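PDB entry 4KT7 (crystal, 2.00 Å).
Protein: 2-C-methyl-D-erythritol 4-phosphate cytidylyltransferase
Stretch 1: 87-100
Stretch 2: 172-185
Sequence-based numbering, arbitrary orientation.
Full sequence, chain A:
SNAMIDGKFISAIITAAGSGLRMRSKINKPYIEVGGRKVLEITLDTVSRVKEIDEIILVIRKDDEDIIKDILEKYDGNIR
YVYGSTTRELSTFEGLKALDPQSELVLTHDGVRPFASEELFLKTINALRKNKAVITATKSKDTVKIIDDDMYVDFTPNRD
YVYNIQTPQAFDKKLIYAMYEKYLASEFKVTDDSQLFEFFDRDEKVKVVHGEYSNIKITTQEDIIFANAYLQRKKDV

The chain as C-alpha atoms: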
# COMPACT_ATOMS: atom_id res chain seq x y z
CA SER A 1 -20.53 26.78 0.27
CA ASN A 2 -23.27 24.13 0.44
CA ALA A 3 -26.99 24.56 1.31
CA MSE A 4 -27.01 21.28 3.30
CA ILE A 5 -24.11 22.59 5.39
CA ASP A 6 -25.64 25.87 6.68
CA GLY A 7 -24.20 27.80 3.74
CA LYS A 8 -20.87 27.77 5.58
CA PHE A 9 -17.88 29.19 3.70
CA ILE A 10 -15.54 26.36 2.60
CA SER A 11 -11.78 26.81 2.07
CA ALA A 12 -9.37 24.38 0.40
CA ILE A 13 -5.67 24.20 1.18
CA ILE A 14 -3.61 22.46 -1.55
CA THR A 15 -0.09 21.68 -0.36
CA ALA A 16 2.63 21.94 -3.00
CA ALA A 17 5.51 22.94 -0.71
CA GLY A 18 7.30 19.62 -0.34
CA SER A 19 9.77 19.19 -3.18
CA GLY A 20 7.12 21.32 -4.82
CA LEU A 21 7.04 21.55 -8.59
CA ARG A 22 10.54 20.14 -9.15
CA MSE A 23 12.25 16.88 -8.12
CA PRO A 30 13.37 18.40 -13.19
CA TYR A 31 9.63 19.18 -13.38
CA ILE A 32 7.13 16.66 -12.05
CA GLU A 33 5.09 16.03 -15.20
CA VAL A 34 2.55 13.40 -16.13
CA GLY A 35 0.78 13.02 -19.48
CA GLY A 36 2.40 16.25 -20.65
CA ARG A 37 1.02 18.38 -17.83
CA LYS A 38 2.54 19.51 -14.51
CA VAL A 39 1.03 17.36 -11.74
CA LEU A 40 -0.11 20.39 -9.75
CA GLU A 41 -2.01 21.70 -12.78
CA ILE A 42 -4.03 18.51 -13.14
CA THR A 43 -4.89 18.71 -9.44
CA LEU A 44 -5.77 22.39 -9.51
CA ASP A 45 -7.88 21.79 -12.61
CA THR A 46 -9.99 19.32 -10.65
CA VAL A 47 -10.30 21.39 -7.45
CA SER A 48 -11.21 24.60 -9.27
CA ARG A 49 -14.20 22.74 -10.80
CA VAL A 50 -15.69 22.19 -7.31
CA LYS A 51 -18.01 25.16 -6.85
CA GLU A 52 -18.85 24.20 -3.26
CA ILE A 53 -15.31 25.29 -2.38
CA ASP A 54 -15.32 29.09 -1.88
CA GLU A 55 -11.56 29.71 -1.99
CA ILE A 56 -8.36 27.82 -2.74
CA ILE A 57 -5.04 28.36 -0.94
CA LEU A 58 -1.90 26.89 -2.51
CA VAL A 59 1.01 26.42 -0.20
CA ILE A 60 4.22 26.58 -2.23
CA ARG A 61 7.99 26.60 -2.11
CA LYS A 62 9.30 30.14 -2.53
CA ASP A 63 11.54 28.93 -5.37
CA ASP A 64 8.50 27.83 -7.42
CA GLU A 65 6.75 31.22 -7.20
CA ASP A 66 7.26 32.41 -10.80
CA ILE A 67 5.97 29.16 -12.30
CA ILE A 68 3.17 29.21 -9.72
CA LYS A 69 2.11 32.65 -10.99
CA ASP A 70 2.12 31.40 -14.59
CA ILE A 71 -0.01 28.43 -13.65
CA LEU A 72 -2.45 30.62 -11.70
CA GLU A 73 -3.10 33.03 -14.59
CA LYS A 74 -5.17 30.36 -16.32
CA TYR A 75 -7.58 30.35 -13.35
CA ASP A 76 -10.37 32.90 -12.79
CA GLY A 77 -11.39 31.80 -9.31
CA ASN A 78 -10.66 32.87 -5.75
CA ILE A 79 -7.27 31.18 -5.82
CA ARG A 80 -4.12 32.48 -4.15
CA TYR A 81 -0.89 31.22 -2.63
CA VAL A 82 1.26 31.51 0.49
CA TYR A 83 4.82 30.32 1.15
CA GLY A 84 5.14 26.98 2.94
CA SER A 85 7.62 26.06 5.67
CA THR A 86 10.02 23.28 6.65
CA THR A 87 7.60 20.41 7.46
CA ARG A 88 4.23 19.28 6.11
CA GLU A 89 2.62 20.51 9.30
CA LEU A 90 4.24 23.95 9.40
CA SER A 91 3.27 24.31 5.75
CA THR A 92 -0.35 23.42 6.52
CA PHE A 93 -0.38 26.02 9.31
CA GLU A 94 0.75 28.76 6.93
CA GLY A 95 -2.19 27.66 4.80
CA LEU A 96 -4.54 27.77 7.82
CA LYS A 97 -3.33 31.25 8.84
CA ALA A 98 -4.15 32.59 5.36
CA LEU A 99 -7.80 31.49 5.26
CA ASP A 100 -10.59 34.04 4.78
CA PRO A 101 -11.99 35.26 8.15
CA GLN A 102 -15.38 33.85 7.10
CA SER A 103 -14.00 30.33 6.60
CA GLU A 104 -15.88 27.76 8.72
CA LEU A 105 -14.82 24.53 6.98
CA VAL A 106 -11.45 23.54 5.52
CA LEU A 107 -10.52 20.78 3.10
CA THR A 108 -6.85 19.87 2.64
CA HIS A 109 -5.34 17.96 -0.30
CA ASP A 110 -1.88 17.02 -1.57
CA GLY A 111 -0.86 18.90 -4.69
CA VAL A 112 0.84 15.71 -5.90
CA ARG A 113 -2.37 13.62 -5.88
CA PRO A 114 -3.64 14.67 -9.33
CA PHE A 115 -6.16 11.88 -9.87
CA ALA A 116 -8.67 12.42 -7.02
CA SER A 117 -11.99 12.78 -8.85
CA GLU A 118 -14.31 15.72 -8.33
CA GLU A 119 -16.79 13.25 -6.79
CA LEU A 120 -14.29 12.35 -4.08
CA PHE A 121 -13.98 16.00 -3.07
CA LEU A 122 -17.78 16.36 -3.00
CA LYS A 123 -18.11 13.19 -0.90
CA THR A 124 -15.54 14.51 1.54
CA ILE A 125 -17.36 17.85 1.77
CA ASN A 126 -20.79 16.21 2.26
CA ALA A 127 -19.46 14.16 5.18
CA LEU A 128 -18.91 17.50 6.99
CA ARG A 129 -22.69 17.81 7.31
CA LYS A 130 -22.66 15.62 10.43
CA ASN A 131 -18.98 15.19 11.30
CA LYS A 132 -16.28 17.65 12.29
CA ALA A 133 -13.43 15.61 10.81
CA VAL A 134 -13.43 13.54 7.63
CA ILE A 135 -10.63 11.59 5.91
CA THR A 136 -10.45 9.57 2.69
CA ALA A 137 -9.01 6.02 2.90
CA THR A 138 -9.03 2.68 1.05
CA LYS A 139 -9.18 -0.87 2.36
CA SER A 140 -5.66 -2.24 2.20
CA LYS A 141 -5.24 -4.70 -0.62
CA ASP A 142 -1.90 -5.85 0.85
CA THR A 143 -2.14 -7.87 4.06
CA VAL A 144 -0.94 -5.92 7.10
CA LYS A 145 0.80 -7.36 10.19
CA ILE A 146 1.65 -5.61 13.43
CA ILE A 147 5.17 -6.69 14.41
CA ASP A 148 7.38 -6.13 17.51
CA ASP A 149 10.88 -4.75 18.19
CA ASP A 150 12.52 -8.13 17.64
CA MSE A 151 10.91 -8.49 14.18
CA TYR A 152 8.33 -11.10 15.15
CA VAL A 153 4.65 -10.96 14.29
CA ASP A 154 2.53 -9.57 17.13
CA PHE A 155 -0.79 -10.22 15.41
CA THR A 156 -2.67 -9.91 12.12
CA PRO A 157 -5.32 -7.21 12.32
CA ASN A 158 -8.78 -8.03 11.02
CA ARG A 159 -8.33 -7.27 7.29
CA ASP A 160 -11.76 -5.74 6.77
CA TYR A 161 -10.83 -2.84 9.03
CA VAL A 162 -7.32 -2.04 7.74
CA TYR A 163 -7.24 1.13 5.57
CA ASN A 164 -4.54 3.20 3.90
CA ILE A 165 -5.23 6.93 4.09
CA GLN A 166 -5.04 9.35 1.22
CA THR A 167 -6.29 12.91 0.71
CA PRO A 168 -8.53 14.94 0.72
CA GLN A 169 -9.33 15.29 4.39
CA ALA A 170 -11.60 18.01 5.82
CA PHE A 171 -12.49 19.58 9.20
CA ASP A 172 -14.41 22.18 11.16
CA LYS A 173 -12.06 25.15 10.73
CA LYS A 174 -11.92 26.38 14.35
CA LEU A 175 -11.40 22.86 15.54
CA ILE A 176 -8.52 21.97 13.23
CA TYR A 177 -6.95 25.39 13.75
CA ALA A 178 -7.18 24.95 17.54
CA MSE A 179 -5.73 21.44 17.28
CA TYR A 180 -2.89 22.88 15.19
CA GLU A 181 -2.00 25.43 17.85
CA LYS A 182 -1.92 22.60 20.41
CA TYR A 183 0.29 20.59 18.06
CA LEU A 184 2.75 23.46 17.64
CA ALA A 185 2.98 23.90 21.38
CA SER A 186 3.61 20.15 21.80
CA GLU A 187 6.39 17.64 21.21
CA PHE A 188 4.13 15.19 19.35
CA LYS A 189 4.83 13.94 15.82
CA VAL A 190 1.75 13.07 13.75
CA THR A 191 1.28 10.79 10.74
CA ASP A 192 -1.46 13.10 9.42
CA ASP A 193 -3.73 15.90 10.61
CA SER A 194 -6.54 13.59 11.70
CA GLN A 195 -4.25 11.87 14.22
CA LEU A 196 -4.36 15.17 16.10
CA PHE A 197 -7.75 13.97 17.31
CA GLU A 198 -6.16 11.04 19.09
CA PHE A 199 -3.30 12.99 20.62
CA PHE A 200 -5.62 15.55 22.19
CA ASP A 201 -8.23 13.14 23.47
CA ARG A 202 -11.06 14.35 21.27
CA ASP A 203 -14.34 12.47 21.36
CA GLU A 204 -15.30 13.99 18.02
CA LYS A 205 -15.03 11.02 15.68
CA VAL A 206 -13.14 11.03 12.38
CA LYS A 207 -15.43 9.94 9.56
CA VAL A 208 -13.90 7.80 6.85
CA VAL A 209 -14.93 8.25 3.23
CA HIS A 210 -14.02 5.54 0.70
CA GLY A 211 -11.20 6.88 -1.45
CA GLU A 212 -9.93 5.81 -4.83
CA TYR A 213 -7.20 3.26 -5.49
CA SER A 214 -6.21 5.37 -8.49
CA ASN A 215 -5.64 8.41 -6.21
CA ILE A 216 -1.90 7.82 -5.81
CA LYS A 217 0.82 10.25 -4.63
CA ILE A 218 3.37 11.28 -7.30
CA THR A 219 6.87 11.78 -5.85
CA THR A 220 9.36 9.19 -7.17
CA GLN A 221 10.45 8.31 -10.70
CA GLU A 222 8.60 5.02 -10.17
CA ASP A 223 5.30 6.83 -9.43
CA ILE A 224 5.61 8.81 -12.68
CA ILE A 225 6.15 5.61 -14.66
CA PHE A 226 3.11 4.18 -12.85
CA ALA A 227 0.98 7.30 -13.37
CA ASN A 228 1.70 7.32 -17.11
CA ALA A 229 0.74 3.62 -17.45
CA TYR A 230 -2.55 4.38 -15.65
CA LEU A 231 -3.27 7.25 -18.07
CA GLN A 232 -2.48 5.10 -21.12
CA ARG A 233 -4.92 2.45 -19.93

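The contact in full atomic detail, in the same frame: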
# COMPACT_ATOMS: atom_id res chain seq x y z
N THR A 87 8.22 21.73 7.34
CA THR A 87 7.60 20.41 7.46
C THR A 87 6.21 20.48 6.87
O THR A 87 5.69 21.59 6.67
CB THR A 87 7.47 19.91 8.93
OG1 THR A 87 6.58 20.76 9.65
CG2 THR A 87 8.83 19.87 9.63
N ARG A 88 5.60 19.32 6.60
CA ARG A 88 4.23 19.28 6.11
C ARG A 88 3.34 20.08 7.04
O ARG A 88 2.50 20.85 6.58
CB ARG A 88 3.70 17.84 6.04
CG ARG A 88 2.32 17.70 5.36
CD ARG A 88 1.66 16.34 5.64
NE ARG A 88 1.44 16.11 7.07
CZ ARG A 88 0.46 16.67 7.78
NH1 ARG A 88 -0.39 17.51 7.19
NH2 ARG A 88 0.32 16.39 9.07
N GLU A 89 3.51 19.89 8.34
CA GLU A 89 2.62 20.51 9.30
C GLU A 89 2.77 22.03 9.35
O GLU A 89 1.78 22.76 9.37
CB GLU A 89 2.83 19.91 10.70
CG GLU A 89 2.32 18.47 10.83
CD GLU A 89 3.30 17.46 10.28
OE1 GLU A 89 4.52 17.77 10.22
OE2 GLU A 89 2.86 16.35 9.90
N LEU A 90 4.00 22.51 9.38
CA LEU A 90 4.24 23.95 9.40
C LEU A 90 3.75 24.60 8.11
O LEU A 90 3.24 25.73 8.12
CB LEU A 90 5.72 24.24 9.62
CG LEU A 90 6.28 23.96 11.02
CD1 LEU A 90 7.80 24.03 10.98
CD2 LEU A 90 5.76 24.96 12.02
N SER A 91 3.87 23.87 7.00
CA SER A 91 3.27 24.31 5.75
C SER A 91 1.75 24.43 5.84
O SER A 91 1.16 25.44 5.45
CB SER A 91 3.67 23.36 4.63
OG SER A 91 5.04 23.57 4.29
N THR A 92 1.10 23.40 6.38
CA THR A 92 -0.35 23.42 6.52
C THR A 92 -0.79 24.62 7.38
O THR A 92 -1.76 25.31 7.06
CB THR A 92 -0.81 22.11 7.14
OG1 THR A 92 -0.46 21.07 6.22
CG2 THR A 92 -2.32 22.10 7.42
N PHE A 93 -0.04 24.90 8.44
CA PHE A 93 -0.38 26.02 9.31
C PHE A 93 -0.29 27.37 8.61
O PHE A 93 -1.10 28.26 8.88
CB PHE A 93 0.48 26.04 10.56
CG PHE A 93 -0.07 26.93 11.64
CD1 PHE A 93 -1.29 26.66 12.22
CD2 PHE A 93 0.64 28.03 12.08
CE1 PHE A 93 -1.80 27.47 13.23
CE2 PHE A 93 0.15 28.85 13.09
CZ PHE A 93 -1.08 28.57 13.66
N GLU A 94 0.69 27.53 7.73
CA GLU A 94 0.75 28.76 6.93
C GLU A 94 -0.51 28.86 6.07
O GLU A 94 -1.05 29.94 5.85
CB GLU A 94 1.97 28.78 6.00
CG GLU A 94 3.31 28.95 6.68
CD GLU A 94 3.35 30.16 7.59
OE1 GLU A 94 3.17 31.31 7.10
OE2 GLU A 94 3.56 29.97 8.81
N GLY A 95 -0.97 27.70 5.58
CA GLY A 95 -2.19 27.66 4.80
C GLY A 95 -3.38 28.04 5.68
O GLY A 95 -4.23 28.83 5.27
N LEU A 96 -3.43 27.49 6.89
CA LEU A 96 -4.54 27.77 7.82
C LEU A 96 -4.58 29.22 8.28
O LEU A 96 -5.68 29.77 8.48
CB LEU A 96 -4.47 26.87 9.06
CG LEU A 96 -4.73 25.37 8.87
CD1 LEU A 96 -4.27 24.63 10.11
CD2 LEU A 96 -6.22 25.08 8.62
N LYS A 97 -3.42 29.84 8.45
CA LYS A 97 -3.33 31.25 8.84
C LYS A 97 -3.85 32.19 7.75
O LYS A 97 -4.26 33.32 8.04
CB LYS A 97 -1.88 31.63 9.17
CG LYS A 97 -1.43 31.28 10.59
CD LYS A 97 -0.06 31.91 10.89
CE LYS A 97 1.04 31.22 10.12
NZ LYS A 97 2.38 31.86 10.31
N ALA A 98 -3.80 31.74 6.50
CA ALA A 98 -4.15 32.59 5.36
C ALA A 98 -5.61 32.47 4.91
O ALA A 98 -6.01 33.08 3.91
CB ALA A 98 -3.22 32.30 4.18
N LEU A 99 -6.40 31.70 5.64
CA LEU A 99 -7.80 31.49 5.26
C LEU A 99 -8.62 32.76 5.49
O LEU A 99 -8.34 33.55 6.40
CB LEU A 99 -8.42 30.31 6.04
CG LEU A 99 -7.80 28.92 5.81
CD1 LEU A 99 -8.54 27.81 6.54
CD2 LEU A 99 -7.74 28.60 4.32
N ASP A 100 -9.62 32.96 4.64
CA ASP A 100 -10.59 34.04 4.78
C ASP A 100 -11.20 34.02 6.18
O ASP A 100 -11.46 32.94 6.72
CB ASP A 100 -11.69 33.81 3.75
CG ASP A 100 -12.54 35.02 3.54
OD1 ASP A 100 -13.40 35.29 4.41
OD2 ASP A 100 -12.37 35.69 2.50
N ASP A 172 -13.95 20.92 10.56
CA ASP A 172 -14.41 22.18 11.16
C ASP A 172 -13.19 23.07 11.29
O ASP A 172 -12.15 22.65 11.83
CB ASP A 172 -15.05 21.88 12.53
CG ASP A 172 -15.59 23.12 13.23
OD1 ASP A 172 -14.79 23.84 13.87
OD2 ASP A 172 -16.81 23.38 13.18
N LYS A 173 -13.25 24.30 10.77
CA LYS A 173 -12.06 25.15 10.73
C LYS A 173 -11.53 25.58 12.11
O LYS A 173 -10.33 25.55 12.33
CB LYS A 173 -12.29 26.40 9.86
CG LYS A 173 -11.04 27.28 9.67
CD LYS A 173 -11.08 28.54 10.54
CE LYS A 173 -9.74 29.29 10.44
NZ LYS A 173 -9.63 30.47 11.35
N LYS A 174 -12.40 26.00 13.02
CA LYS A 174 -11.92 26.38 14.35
C LYS A 174 -11.29 25.20 15.06
O LYS A 174 -10.29 25.32 15.75
CB LYS A 174 -13.05 26.93 15.22
CG LYS A 174 -13.51 28.30 14.80
CD LYS A 174 -14.18 29.03 15.95
CE LYS A 174 -14.52 30.46 15.57
NZ LYS A 174 -14.93 31.27 16.74
N LEU A 175 -11.88 24.04 14.86
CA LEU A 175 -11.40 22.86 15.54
C LEU A 175 -10.01 22.49 15.05
O LEU A 175 -9.10 22.38 15.85
CB LEU A 175 -12.36 21.70 15.33
CG LEU A 175 -12.06 20.44 16.13
CD1 LEU A 175 -11.89 20.78 17.60
CD2 LEU A 175 -13.21 19.44 15.95
N ILE A 176 -9.84 22.32 13.74
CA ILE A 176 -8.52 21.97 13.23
C ILE A 176 -7.48 23.05 13.51
O ILE A 176 -6.34 22.73 13.83
CB ILE A 176 -8.52 21.56 11.73
CG1 ILE A 176 -7.23 20.83 11.37
CG2 ILE A 176 -8.70 22.76 10.83
CD1 ILE A 176 -7.02 19.56 12.20
N TYR A 177 -7.87 24.32 13.42
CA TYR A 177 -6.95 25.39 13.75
C TYR A 177 -6.53 25.29 15.22
O TYR A 177 -5.35 25.43 15.55
CB TYR A 177 -7.57 26.76 13.48
CG TYR A 177 -6.59 27.92 13.51
CD1 TYR A 177 -6.18 28.49 14.72
CD2 TYR A 177 -6.09 28.47 12.33
CE1 TYR A 177 -5.28 29.56 14.74
CE2 TYR A 177 -5.20 29.56 12.35
CZ TYR A 177 -4.81 30.09 13.56
OH TYR A 177 -3.93 31.15 13.58
N ALA A 178 -7.50 25.06 16.11
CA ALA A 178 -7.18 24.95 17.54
C ALA A 178 -6.26 23.75 17.81
O ALA A 178 -5.31 23.83 18.60
CB ALA A 178 -8.46 24.84 18.38
N MSE A 179 -6.55 22.64 17.16
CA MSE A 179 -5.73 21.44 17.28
C MSE A 179 -4.31 21.73 16.81
O MSE A 179 -3.34 21.24 17.39
CB MSE A 179 -6.30 20.30 16.43
CG MSE A 179 -7.64 19.68 16.88
SE MSE A 179 -7.50 18.97 18.68
CE MSE A 179 -8.23 20.52 19.62
N TYR A 180 -4.19 22.53 15.74
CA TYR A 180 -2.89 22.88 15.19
C TYR A 180 -2.06 23.72 16.16
O TYR A 180 -0.84 23.51 16.31
CB TYR A 180 -3.03 23.54 13.81
CG TYR A 180 -2.53 22.64 12.71
CD1 TYR A 180 -3.36 21.68 12.15
CD2 TYR A 180 -1.21 22.69 12.30
CE1 TYR A 180 -2.89 20.82 11.16
CE2 TYR A 180 -0.73 21.84 11.32
CZ TYR A 180 -1.58 20.90 10.76
OH TYR A 180 -1.10 20.06 9.78
N GLU A 181 -2.71 24.65 16.84
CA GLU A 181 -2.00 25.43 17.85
C GLU A 181 -1.51 24.55 18.99
O GLU A 181 -0.40 24.73 19.48
CB GLU A 181 -2.87 26.56 18.36
CG GLU A 181 -3.19 27.57 17.30
CD GLU A 181 -3.90 28.80 17.85
OE1 GLU A 181 -5.08 28.66 18.28
OE2 GLU A 181 -3.29 29.89 17.86
N LYS A 182 -2.34 23.60 19.42
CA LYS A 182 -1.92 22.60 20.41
C LYS A 182 -0.75 21.77 19.92
O LYS A 182 0.19 21.49 20.66
CB LYS A 182 -3.08 21.66 20.75
CG LYS A 182 -4.09 22.24 21.71
CD LYS A 182 -5.23 21.26 21.92
CE LYS A 182 -6.00 21.59 23.17
NZ LYS A 182 -5.14 21.52 24.40
N TYR A 183 -0.80 21.36 18.66
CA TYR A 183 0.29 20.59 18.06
C TYR A 183 1.61 21.36 18.06
O TYR A 183 2.66 20.81 18.39
CB TYR A 183 -0.06 20.18 16.64
CG TYR A 183 1.08 19.46 15.93
CD1 TYR A 183 1.41 18.15 16.27
CD2 TYR A 183 1.82 20.09 14.94
CE1 TYR A 183 2.45 17.49 15.64
CE2 TYR A 183 2.87 19.43 14.31
CZ TYR A 183 3.17 18.13 14.66
OH TYR A 183 4.21 17.47 14.03
N LEU A 184 1.55 22.62 17.67
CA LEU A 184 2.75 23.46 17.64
C LEU A 184 3.34 23.64 19.02
O LEU A 184 4.55 23.72 19.18
CB LEU A 184 2.43 24.83 17.04
CG LEU A 184 2.05 24.75 15.56
CD1 LEU A 184 1.44 26.07 15.08
CD2 LEU A 184 3.26 24.39 14.73
N ALA A 185 2.48 23.70 20.03
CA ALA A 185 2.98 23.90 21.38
C ALA A 185 3.42 22.58 22.00
O ALA A 185 3.89 22.57 23.12
CB ALA A 185 1.93 24.56 22.24
O HOH W 1 -7.11 31.54 10.30

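Helices 88-97 and 173-184 pack at an angle of 136° between their N-to-C directions, nearer antiparallel than parallel, with axes 10.9 Å apart at closest approach. The register confirms the opposed running: CA of Phe 93 lies 7.1 Å from CA of Tyr 180, and CA of Leu 96 lies 6.8 Å from CA of Tyr 177, so ascending numbers on one helix meet descending numbers on the other. Each helix is capped before its first turn, Leu 90 N donating to Thr 87 OG1 (3.1 Å) and Leu 175 N to Asp 172 OD1 (3.1 Å).

No direct hydrogen bond crosses the interface; most of the 668 Å² buried comes from apolar and aromatic packing. Two knobs interlock. Phe 93, chi1 t, sits among Tyr 177, Tyr 180, Glu 181 and Leu 184, while Tyr 180 sits among Glu 89, Thr 92, Phe 93 and Leu 96.

Methyl groups cover ring faces in two CH-pi contacts. Leu 184 CD1 stands 3.6 Å from the Phe 93 ring centroid, only 9° off the normal, and Leu 96 CD1 stands 4.0 Å from that of Tyr 180, 25° off. The rings of Phe 93 and Tyr 177 meet obliquely, with centroids 5.3 Å apart and planes at 43°. Aliphatic contacts extend the packing: Leu 90 CD2 to Leu 184 CD2 is 3.7 Å, and Leu 99 CD1 reaches Lys 173 CG at 4.0 Å.

Several polar groups find partners within their own stretch. Thr 92 OG1 donates to Arg 88 O (3.0 Å), and its CG2 lies 3.3 Å from Tyr 180 OH, a hydroxyl bonded elsewhere in the structure. One water bridges the helices: it donates to Leu 96 O (2.9 Å) and accepts from Lys 173 NZ (2.9 Å), linking a late carbonyl of one helix to the first residue of the other.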